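Local coordinates for carbohydrate binding protein, putative, cpb33A (Cellvibrio japonicus, PDB 5FJQ), which is a copper-dependent lytic polysaccharide monooxygenase important for efficient chitin utilization, represented here by its AA10-family catalytic domain, at residues H100-F105 with S157-D162; H1-S6 with T95-H100; F105-T110 with L127-G132. All coordinates share one frame; numbering follows the deposited sequence.

Interaction 1 (H100-F105 with S157-D162); sequences HKTKYF and SIWQRD. With CU (copper (II) ion), chain D.
A classic beta bulge joins strands 102-109 and 152-161 just behind the copper site of this lytic polysaccharide monooxygenase domain. K103 and Y104 share one partner: Q160 O accepts K103 N at 2.8 Å and Y104 N at 3.3 Å, while Q160 N returns a straight bond to Y104 O. Beyond the bulge, F105 and W159 form a non-hydrogen-bonded pair, and the phenyl ring lies flat on the five-membered ring of the indole, centroids 3.8 Å apart and planes at 23°. The indole is held at its edge as well, since W159 NE1 donates to T102 OG1 at 2.9 Å. On the sheet face shared by Y104 and Q160, Q160 CB sits over the phenol ring, 3.5 Å from its centroid; the Y104 hydroxyl is hydrogen-bonded to D51 and H53, and Q160 OE1 to the backbone N of D51.

Nearer the metal, R161, with CG anti to the backbone N and its chain extended to NE, lays its guanidinium along one face of H100, centres 3.7 Å apart. Salt bridges from R161 NH2 to D166 and NH1 to E169 help to hold it flat and may temper its charge. H100 ND1 donates to a water at 2.8 Å, consistent with the proton sitting there while NE2 binds copper at 1.9 Å. H100 is thus a first-shell ligand of the histidine brace, with R161 in the second shell.

Interaction 2 (H1-S6 with T95-H100); sequences HGYVSS and TNTAAH. With CU (copper (II) ion), chain D.
With CG of H1 anti to its carbonyl carbon (chi1 -75°) and the imidazole turned by chi2 58°, ND1 swings back beside the residue's own amino group, and the two nitrogens chelate one copper ion. H100, with a similar first torsion, offers NE2 as the third nitrogen, completing the histidine brace that defines lytic polysaccharide monooxygenases. Copper lies 2.1 Å from H1 N and 2.0 Å from H1 ND1. The two rings lie side by side, with H100 NE2 near the plane of the H1 ring at its edge.

Backbone pairing sets the amino terminus in place. H1 N donates to A98 O at 3.0 Å while it binds the metal, and H1 O takes A98 N on a lone pair at 3.1 Å; T97 N adds a weak, bent bond to that same oxygen. The loop 97-100 thus grips both ends of the first residue and carries H100 round to the copper. Further along, strand 2-6 runs antiparallel to strand 88-96. G2 faces N96 with CA atoms only 3.9 Å apart, and Y3 exchanges two bonds with T95.

Y3 has CG in the crowded position between N and carbonyl carbon (chi1 55°), which lays its ring face over T95 O. At the far end of the pairing, the hydroxyls S5 OG and T95 OG1 share a hydrogen bond of 2.7 Å.

Interaction 3 (F105-T110 with L127-G132); sequences FRYYIT and LIHDSG
Y107 O receives two amides at once, I128 N at 2.6 Å and H129 N at 3.1 Å, and so marks the classic beta bulge between strands 105-109 and 127-130, an antiparallel pair in the beta-sandwich. I128 N approaches in the carbonyl plane, as does H129 N, the latter on a lone pair. Y107 N closes the pair by donating to H129 O, and the bulge shifts the register by one residue before Y108 meets L127.

Side chains follow on both faces. R106 and D130 run side by side from a non-hydrogen-bonded pair: the extended arginine presents NE to D130 OD2 at 2.9 Å, in the guanidinium plane but from above the carboxylate plane, the two planes standing 70° apart. R106 NH2 adds a weak bond to the same oxygen, while D51 takes NH1, so the cation is held between two acids. Along that face L127, with CG anti to its backbone N, puts CD1 over the Y108 ring, 3.9 Å from the centroid. The CG2 methyls of I109 and I128 touch at 3.6 Å where the two side chains cross obliquely. On the face of Y107 and H129 the rings approach obliquely, and the tyrosine hydroxyl continues to H142 on strand 139-146.

An outer shell fixes the turn after D130. D130 OD1 accepts G132 N through its anti lone pair, an Asx turn that holds the carboxylate whose other oxygen meets R106. S131 OG is engaged twice: it donates to G132 O at 2.9 Å and accepts F105 N at 3.0 Å.

Strand 102-109 is common to interactions 1 and 3: it pairs with 152-161 on one flank and 126-130 on the other, so F105 serves both and I158 N probably bonds to R106 O between them. Interaction 1 is the most buried and aromatic. Interaction 3 is partly buried, and its polar work is an arginine-aspartate bridge and an Asx turn. Interaction 2 belongs to the other sheet and is also partly buried; its chemistry is metal coordination and main-chain bonding. H100 joins it to interaction 1, and the W159 indole packs against H1 and N96, so the aromatic core directly underlies the copper-binding amino terminus.

Interaction 1 (H100-F105 with S157-D162)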
loop_
_atom_site.group_PDB
_atom_site.type_symbol
_atom_site.label_atom_id
_atom_site.label_comp_id
_atom_site.label_asym_id
_atom_site.label_seq_id
_atom_site.Cartn_x
_atom_site.Cartn_y
_atom_site.Cartn_z
ATOM N N HIS A 100 2.815 -15.568 7.047
ATOM C CA HIS A 100 1.505 -16.030 7.430
ATOM C C HIS A 100 0.955 -16.897 6.289
ATOM O O HIS A 100 1.451 -16.812 5.135
ATOM C CB HIS A 100 0.572 -14.867 7.743
ATOM C CG HIS A 100 0.990 -14.037 8.924
ATOM N ND1 HIS A 100 1.261 -14.587 10.154
ATOM C CD2 HIS A 100 1.187 -12.704 9.059
ATOM C CE1 HIS A 100 1.569 -13.623 11.017
ATOM N NE2 HIS A 100 1.558 -12.474 10.365
ATOM N N LYS A 101 -0.042 -17.750 6.610
ATOM C CA LYS A 101 -0.796 -18.464 5.568
ATOM C C LYS A 101 -1.653 -17.377 4.930
ATOM O O LYS A 101 -2.101 -16.498 5.619
ATOM C CB LYS A 101 -1.634 -19.622 6.136
ATOM C CG LYS A 101 -0.850 -20.556 7.035
ATOM C CD LYS A 101 -1.372 -21.976 6.954
ATOM C CE LYS A 101 -0.310 -23.011 7.337
ATOM N NZ LYS A 101 0.574 -23.354 6.176
ATOM N N THR A 102 -1.782 -17.411 3.602
ATOM C CA THR A 102 -2.324 -16.290 2.782
ATOM C C THR A 102 -3.556 -16.771 2.024
ATOM O O THR A 102 -3.502 -17.792 1.315
ATOM C CB THR A 102 -1.261 -15.800 1.761
ATOM O OG1 THR A 102 -0.157 -15.252 2.497
ATOM C CG2 THR A 102 -1.797 -14.740 0.824
ATOM N N LYS A 103 -4.644 -16.015 2.163
ATOM C CA LYS A 103 -5.825 -16.152 1.308
ATOM C C LYS A 103 -5.515 -15.504 -0.046
ATOM O O LYS A 103 -5.803 -16.078 -1.133
ATOM C CB LYS A 103 -7.036 -15.524 1.986
ATOM C CG LYS A 103 -8.353 -15.867 1.314
ATOM C CD LYS A 103 -8.696 -17.334 1.475
ATOM C CE LYS A 103 -9.763 -17.540 2.534
ATOM N NZ LYS A 103 -9.863 -18.971 2.933
ATOM N N TYR A 104 -4.870 -14.341 -0.010
ATOM C CA TYR A 104 -4.436 -13.638 -1.245
ATOM C C TYR A 104 -3.577 -12.402 -1.040
ATOM O O TYR A 104 -3.637 -11.726 0.027
ATOM C CB TYR A 104 -5.656 -13.204 -2.085
ATOM C CG TYR A 104 -6.658 -12.344 -1.364
ATOM C CD1 TYR A 104 -6.400 -10.978 -1.105
ATOM C CD2 TYR A 104 -7.894 -12.854 -1.025
ATOM C CE1 TYR A 104 -7.346 -10.176 -0.497
ATOM C CE2 TYR A 104 -8.857 -12.068 -0.413
ATOM C CZ TYR A 104 -8.578 -10.733 -0.135
ATOM O OH TYR A 104 -9.519 -10.001 0.503
ATOM N N PHE A 105 -2.806 -12.062 -2.058
ATOM C CA PHE A 105 -2.317 -10.670 -2.185
ATOM C C PHE A 105 -3.075 -10.096 -3.353
ATOM O O PHE A 105 -3.018 -10.667 -4.515
ATOM C CB PHE A 105 -0.789 -10.576 -2.471
ATOM C CG PHE A 105 0.085 -11.030 -1.301
ATOM C CD1 PHE A 105 0.348 -12.382 -1.093
ATOM C CD2 PHE A 105 0.562 -10.107 -0.360
ATOM C CE1 PHE A 105 1.137 -12.838 -0.006
ATOM C CE2 PHE A 105 1.339 -10.550 0.718
ATOM C CZ PHE A 105 1.600 -11.908 0.917
ATOM N N SER A 157 -1.855 -2.409 -2.700
ATOM C CA SER A 157 -1.813 -3.843 -2.403
ATOM C C SER A 157 -2.356 -4.226 -1.035
ATOM O O SER A 157 -2.128 -3.535 -0.005
ATOM C CB SER A 157 -0.349 -4.352 -2.536
ATOM O OG SER A 157 -0.283 -5.764 -2.414
ATOM N N ILE A 158 -3.059 -5.367 -0.981
ATOM C CA ILE A 158 -3.680 -5.800 0.236
ATOM C C ILE A 158 -3.336 -7.250 0.424
ATOM O O ILE A 158 -3.465 -8.096 -0.517
ATOM C CB ILE A 158 -5.233 -5.797 0.152
ATOM C CG1 ILE A 158 -5.791 -4.399 -0.092
ATOM C CG2 ILE A 158 -5.835 -6.443 1.408
ATOM C CD1 ILE A 158 -7.318 -4.321 0.039
ATOM N N TRP A 159 -2.869 -7.548 1.623
ATOM C CA TRP A 159 -2.508 -8.907 2.007
ATOM C C TRP A 159 -3.528 -9.447 2.966
ATOM O O TRP A 159 -3.626 -8.938 4.121
ATOM C CB TRP A 159 -1.091 -8.908 2.639
ATOM C CG TRP A 159 -0.657 -10.258 3.100
ATOM C CD1 TRP A 159 -1.230 -11.465 2.786
ATOM C CD2 TRP A 159 0.478 -10.559 3.946
ATOM N NE1 TRP A 159 -0.528 -12.509 3.413
ATOM C CE2 TRP A 159 0.492 -11.969 4.151
ATOM C CE3 TRP A 159 1.402 -9.768 4.632
ATOM C CZ2 TRP A 159 1.460 -12.615 4.935
ATOM C CZ3 TRP A 159 2.412 -10.420 5.412
ATOM C CH2 TRP A 159 2.399 -11.828 5.575
ATOM N N GLN A 160 -4.272 -10.466 2.516
ATOM C CA GLN A 160 -5.287 -11.117 3.347
ATOM C C GLN A 160 -4.673 -12.459 3.864
ATOM O O GLN A 160 -4.380 -13.376 3.080
ATOM C CB GLN A 160 -6.667 -11.300 2.600
ATOM C CG GLN A 160 -7.745 -12.076 3.379
ATOM C CD GLN A 160 -8.287 -11.342 4.569
ATOM O OE1 GLN A 160 -9.046 -10.337 4.438
ATOM N NE2 GLN A 160 -7.983 -11.867 5.748
ATOM N N ARG A 161 -4.421 -12.474 5.182
ATOM C CA ARG A 161 -3.964 -13.635 5.955
ATOM C C ARG A 161 -5.118 -14.664 5.948
ATOM O O ARG A 161 -6.308 -14.288 6.041
ATOM C CB ARG A 161 -3.593 -13.191 7.381
ATOM C CG ARG A 161 -3.158 -14.312 8.329
ATOM C CD ARG A 161 -2.549 -13.720 9.583
ATOM N NE ARG A 161 -1.963 -14.749 10.452
ATOM C CZ ARG A 161 -1.676 -14.542 11.741
ATOM N NH1 ARG A 161 -1.908 -13.343 12.258
ATOM N NH2 ARG A 161 -1.169 -15.505 12.508
ATOM N N ASP A 162 -4.793 -15.947 5.800
ATOM C CA ASP A 162 -5.841 -16.963 5.617
ATOM C C ASP A 162 -6.547 -17.306 6.920
ATOM O O ASP A 162 -5.972 -18.004 7.751
ATOM C CB ASP A 162 -5.235 -18.224 5.029
ATOM C CG ASP A 162 -6.286 -19.172 4.555
ATOM O OD1 ASP A 162 -7.310 -19.318 5.215
ATOM O OD2 ASP A 162 -6.089 -19.740 3.488
HETATM CU CU CU D . 1.964 -10.662 10.799
HETATM O O HOH W 1 1.097 -17.258 10.817
#

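Interaction 2 (H1-S6 with T95-H100)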
loop_
_atom_site.group_PDB
_atom_site.type_symbol
_atom_site.label_atom_id
_atom_site.label_comp_id
_atom_site.label_asym_id
_atom_site.label_seq_id
_atom_site.Cartn_x
_atom_site.Cartn_y
_atom_site.Cartn_z
ATOM N N HIS A 1 2.810 -10.064 9.017
ATOM C CA HIS A 1 3.651 -8.827 9.028
ATOM C C HIS A 1 4.533 -8.648 7.789
ATOM O O HIS A 1 5.429 -9.451 7.463
ATOM C CB HIS A 1 4.410 -8.710 10.366
ATOM C CG HIS A 1 3.531 -8.284 11.501
ATOM N ND1 HIS A 1 2.404 -8.997 11.877
ATOM C CD2 HIS A 1 3.608 -7.224 12.343
ATOM C CE1 HIS A 1 1.805 -8.368 12.868
ATOM N NE2 HIS A 1 2.520 -7.299 13.180
ATOM N N GLY A 2 4.267 -7.561 7.080
ATOM C CA GLY A 2 5.018 -7.258 5.898
ATOM C C GLY A 2 4.630 -6.002 5.136
ATOM O O GLY A 2 3.583 -5.434 5.377
ATOM N N TYR A 3 5.456 -5.612 4.152
ATOM C CA TYR A 3 5.209 -4.373 3.374
ATOM C C TYR A 3 5.733 -4.575 1.952
ATOM O O TYR A 3 6.380 -5.553 1.731
ATOM C CB TYR A 3 5.909 -3.197 4.042
ATOM C CG TYR A 3 7.396 -3.430 4.260
ATOM C CD1 TYR A 3 7.843 -4.084 5.409
ATOM C CD2 TYR A 3 8.330 -3.079 3.295
ATOM C CE1 TYR A 3 9.199 -4.343 5.610
ATOM C CE2 TYR A 3 9.704 -3.310 3.499
ATOM C CZ TYR A 3 10.108 -3.958 4.652
ATOM O OH TYR A 3 11.431 -4.225 4.881
ATOM N N VAL A 4 5.450 -3.666 1.019
ATOM C CA VAL A 4 5.938 -3.764 -0.385
ATOM C C VAL A 4 7.215 -2.967 -0.431
ATOM O O VAL A 4 7.211 -1.736 -0.173
ATOM C CB VAL A 4 4.938 -3.222 -1.419
ATOM C CG1 VAL A 4 5.495 -3.338 -2.852
ATOM C CG2 VAL A 4 3.647 -4.032 -1.357
ATOM N N SER A 5 8.290 -3.666 -0.815
ATOM C CA SER A 5 9.622 -3.136 -0.768
ATOM C C SER A 5 10.058 -2.667 -2.136
ATOM O O SER A 5 10.947 -1.812 -2.231
ATOM C CB SER A 5 10.559 -4.196 -0.169
ATOM O OG SER A 5 10.308 -5.498 -0.721
ATOM N N SER A 6 9.371 -3.166 -3.182
ATOM C CA SER A 6 9.782 -2.986 -4.595
ATOM C C SER A 6 8.548 -3.133 -5.514
ATOM O O SER A 6 7.995 -4.231 -5.577
ATOM C CB SER A 6 10.849 -4.022 -4.904
ATOM O OG SER A 6 11.260 -3.937 -6.222
ATOM N N THR A 95 8.092 -7.746 1.321
ATOM C CA THR A 95 9.051 -8.265 2.274
ATOM C C THR A 95 8.287 -8.461 3.571
ATOM O O THR A 95 7.824 -7.502 4.198
ATOM C CB THR A 95 10.239 -7.307 2.461
ATOM O OG1 THR A 95 10.911 -7.239 1.212
ATOM C CG2 THR A 95 11.192 -7.864 3.512
ATOM N N ASN A 96 8.141 -9.728 3.929
ATOM C CA ASN A 96 7.435 -10.148 5.083
ATOM C C ASN A 96 8.350 -10.317 6.292
ATOM O O ASN A 96 9.289 -11.097 6.241
ATOM C CB ASN A 96 6.666 -11.431 4.748
ATOM C CG ASN A 96 5.719 -11.206 3.599
ATOM O OD1 ASN A 96 5.399 -10.051 3.317
ATOM N ND2 ASN A 96 5.395 -12.264 2.845
ATOM N N THR A 97 8.071 -9.594 7.371
ATOM C CA THR A 97 8.882 -9.752 8.592
ATOM C C THR A 97 8.408 -10.946 9.366
ATOM O O THR A 97 9.191 -11.574 10.072
ATOM C CB THR A 97 8.832 -8.484 9.463
ATOM O OG1 THR A 97 7.462 -8.254 9.938
ATOM C CG2 THR A 97 9.436 -7.309 8.643
ATOM N N ALA A 98 7.090 -11.206 9.325
ATOM C CA ALA A 98 6.562 -12.416 9.891
ATOM C C ALA A 98 5.639 -13.035 8.846
ATOM O O ALA A 98 4.574 -12.482 8.577
ATOM C CB ALA A 98 5.807 -12.117 11.190
ATOM N N ALA A 99 5.993 -14.213 8.346
ATOM C CA ALA A 99 5.164 -14.947 7.370
ATOM C C ALA A 99 3.801 -15.391 7.930
ATOM O O ALA A 99 3.648 -15.546 9.135
ATOM C CB ALA A 99 5.923 -16.131 6.857
ATOM N N HIS A 100 2.815 -15.568 7.047
ATOM C CA HIS A 100 1.505 -16.030 7.430
ATOM C C HIS A 100 0.955 -16.897 6.289
ATOM O O HIS A 100 1.451 -16.812 5.135
ATOM C CB HIS A 100 0.572 -14.867 7.743
ATOM C CG HIS A 100 0.990 -14.037 8.924
ATOM N ND1 HIS A 100 1.261 -14.587 10.154
ATOM C CD2 HIS A 100 1.187 -12.704 9.059
ATOM C CE1 HIS A 100 1.569 -13.623 11.017
ATOM N NE2 HIS A 100 1.558 -12.474 10.365
HETATM CU CU CU D . 1.964 -10.662 10.799
#

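Interaction 3 (F105-T110 with L127-G132)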
loop_
_atom_site.group_PDB
_atom_site.type_symbol
_atom_site.label_atom_id
_atom_site.label_comp_id
_atom_site.label_asym_id
_atom_site.label_seq_id
_atom_site.Cartn_x
_atom_site.Cartn_y
_atom_site.Cartn_z
ATOM N N PHE A 105 -2.806 -12.062 -2.058
ATOM C CA PHE A 105 -2.317 -10.670 -2.185
ATOM C C PHE A 105 -3.075 -10.096 -3.353
ATOM O O PHE A 105 -3.018 -10.667 -4.515
ATOM C CB PHE A 105 -0.789 -10.576 -2.471
ATOM C CG PHE A 105 0.085 -11.030 -1.301
ATOM C CD1 PHE A 105 0.348 -12.382 -1.093
ATOM C CD2 PHE A 105 0.562 -10.107 -0.360
ATOM C CE1 PHE A 105 1.137 -12.838 -0.006
ATOM C CE2 PHE A 105 1.339 -10.550 0.718
ATOM C CZ PHE A 105 1.600 -11.908 0.917
ATOM N N ARG A 106 -3.684 -8.935 -3.135
ATOM C CA ARG A 106 -4.351 -8.246 -4.219
ATOM C C ARG A 106 -3.801 -6.861 -4.478
ATOM O O ARG A 106 -3.408 -6.136 -3.540
ATOM C CB ARG A 106 -5.877 -8.082 -3.950
ATOM C CG ARG A 106 -6.644 -9.354 -4.157
ATOM C CD ARG A 106 -8.108 -9.146 -3.782
ATOM N NE ARG A 106 -8.769 -10.444 -3.931
ATOM C CZ ARG A 106 -9.962 -10.765 -3.417
ATOM N NH1 ARG A 106 -10.598 -9.910 -2.650
ATOM N NH2 ARG A 106 -10.469 -11.985 -3.592
ATOM N N TYR A 107 -3.786 -6.512 -5.770
ATOM C CA TYR A 107 -3.471 -5.162 -6.155
ATOM C C TYR A 107 -4.597 -4.453 -6.861
ATOM O O TYR A 107 -5.260 -5.036 -7.783
ATOM C CB TYR A 107 -2.240 -5.134 -7.054
ATOM C CG TYR A 107 -1.036 -5.730 -6.366
ATOM C CD1 TYR A 107 -1.007 -7.088 -6.037
ATOM C CD2 TYR A 107 0.039 -4.938 -6.008
ATOM C CE1 TYR A 107 0.112 -7.665 -5.433
ATOM C CE2 TYR A 107 1.184 -5.493 -5.421
ATOM C CZ TYR A 107 1.170 -6.823 -5.075
ATOM O OH TYR A 107 2.238 -7.334 -4.465
ATOM N N TYR A 108 -4.665 -3.150 -6.563
ATOM C CA TYR A 108 -5.653 -2.224 -7.184
ATOM C C TYR A 108 -4.894 -1.039 -7.694
ATOM O O TYR A 108 -3.704 -0.825 -7.316
ATOM C CB TYR A 108 -6.705 -1.753 -6.161
ATOM C CG TYR A 108 -7.459 -2.880 -5.552
ATOM C CD1 TYR A 108 -6.859 -3.744 -4.592
ATOM C CD2 TYR A 108 -8.809 -3.091 -5.904
ATOM C CE1 TYR A 108 -7.579 -4.807 -4.060
ATOM C CE2 TYR A 108 -9.507 -4.125 -5.361
ATOM C CZ TYR A 108 -8.924 -4.949 -4.460
ATOM O OH TYR A 108 -9.697 -5.938 -4.014
ATOM N N ILE A 109 -5.569 -0.265 -8.536
ATOM C CA ILE A 109 -5.009 0.972 -9.103
ATOM C C ILE A 109 -6.106 2.009 -9.304
ATOM O O ILE A 109 -7.283 1.642 -9.480
ATOM C CB ILE A 109 -4.208 0.748 -10.424
ATOM C CG1 ILE A 109 -3.416 2.028 -10.761
ATOM C CG2 ILE A 109 -5.142 0.336 -11.581
ATOM C CD1 ILE A 109 -2.291 1.861 -11.790
ATOM N N THR A 110 -5.715 3.289 -9.155
ATOM C CA THR A 110 -6.428 4.458 -9.591
ATOM C C THR A 110 -6.735 4.481 -11.117
ATOM O O THR A 110 -6.038 3.863 -11.951
ATOM C CB THR A 110 -5.631 5.693 -9.184
ATOM O OG1 THR A 110 -4.239 5.439 -9.388
ATOM C CG2 THR A 110 -5.793 5.948 -7.654
ATOM N N LEU A 127 -9.535 -3.478 -9.349
ATOM C CA LEU A 127 -8.664 -4.682 -9.236
ATOM C C LEU A 127 -7.725 -4.976 -10.428
ATOM O O LEU A 127 -8.153 -5.170 -11.581
ATOM C CB LEU A 127 -9.487 -5.944 -9.013
ATOM C CG LEU A 127 -8.733 -7.211 -8.606
ATOM C CD1 LEU A 127 -8.136 -7.113 -7.173
ATOM C CD2 LEU A 127 -9.672 -8.405 -8.705
ATOM N N ILE A 128 -6.422 -5.096 -10.150
ATOM C CA ILE A 128 -5.549 -5.357 -11.233
ATOM C C ILE A 128 -4.767 -6.687 -11.087
ATOM O O ILE A 128 -4.196 -7.181 -12.075
ATOM C CB ILE A 128 -4.719 -4.126 -11.676
ATOM C CG1 ILE A 128 -3.791 -3.576 -10.559
ATOM C CG2 ILE A 128 -5.656 -3.097 -12.378
ATOM C CD1 ILE A 128 -2.564 -2.833 -11.104
ATOM N N HIS A 129 -4.805 -7.255 -9.877
ATOM C CA HIS A 129 -4.125 -8.510 -9.628
ATOM C C HIS A 129 -4.654 -9.230 -8.394
ATOM O O HIS A 129 -4.915 -8.603 -7.322
ATOM C CB HIS A 129 -2.580 -8.288 -9.501
ATOM C CG HIS A 129 -1.792 -9.556 -9.412
ATOM N ND1 HIS A 129 -1.420 -10.274 -10.537
ATOM C CD2 HIS A 129 -1.336 -10.267 -8.345
ATOM C CE1 HIS A 129 -0.747 -11.349 -10.166
ATOM N NE2 HIS A 129 -0.674 -11.367 -8.847
ATOM N N ASP A 130 -4.670 -10.557 -8.494
ATOM C CA ASP A 130 -5.020 -11.425 -7.366
ATOM C C ASP A 130 -4.086 -12.616 -7.415
ATOM O O ASP A 130 -3.975 -13.374 -8.441
ATOM C CB ASP A 130 -6.514 -11.800 -7.415
ATOM C CG ASP A 130 -6.981 -12.594 -6.218
ATOM O OD1 ASP A 130 -6.227 -13.328 -5.586
ATOM O OD2 ASP A 130 -8.154 -12.492 -5.889
ATOM N N SER A 131 -3.342 -12.771 -6.328
ATOM C CA SER A 131 -2.305 -13.734 -6.365
ATOM C C SER A 131 -2.815 -15.105 -5.954
ATOM O O SER A 131 -2.117 -16.042 -6.053
ATOM C CB SER A 131 -1.158 -13.329 -5.474
ATOM O OG SER A 131 -1.445 -13.670 -4.135
ATOM N N GLY A 132 -4.037 -15.239 -5.489
ATOM C CA GLY A 132 -4.416 -16.550 -4.997
ATOM C C GLY A 132 -3.711 -16.859 -3.675
ATOM O O GLY A 132 -2.767 -16.124 -3.274
#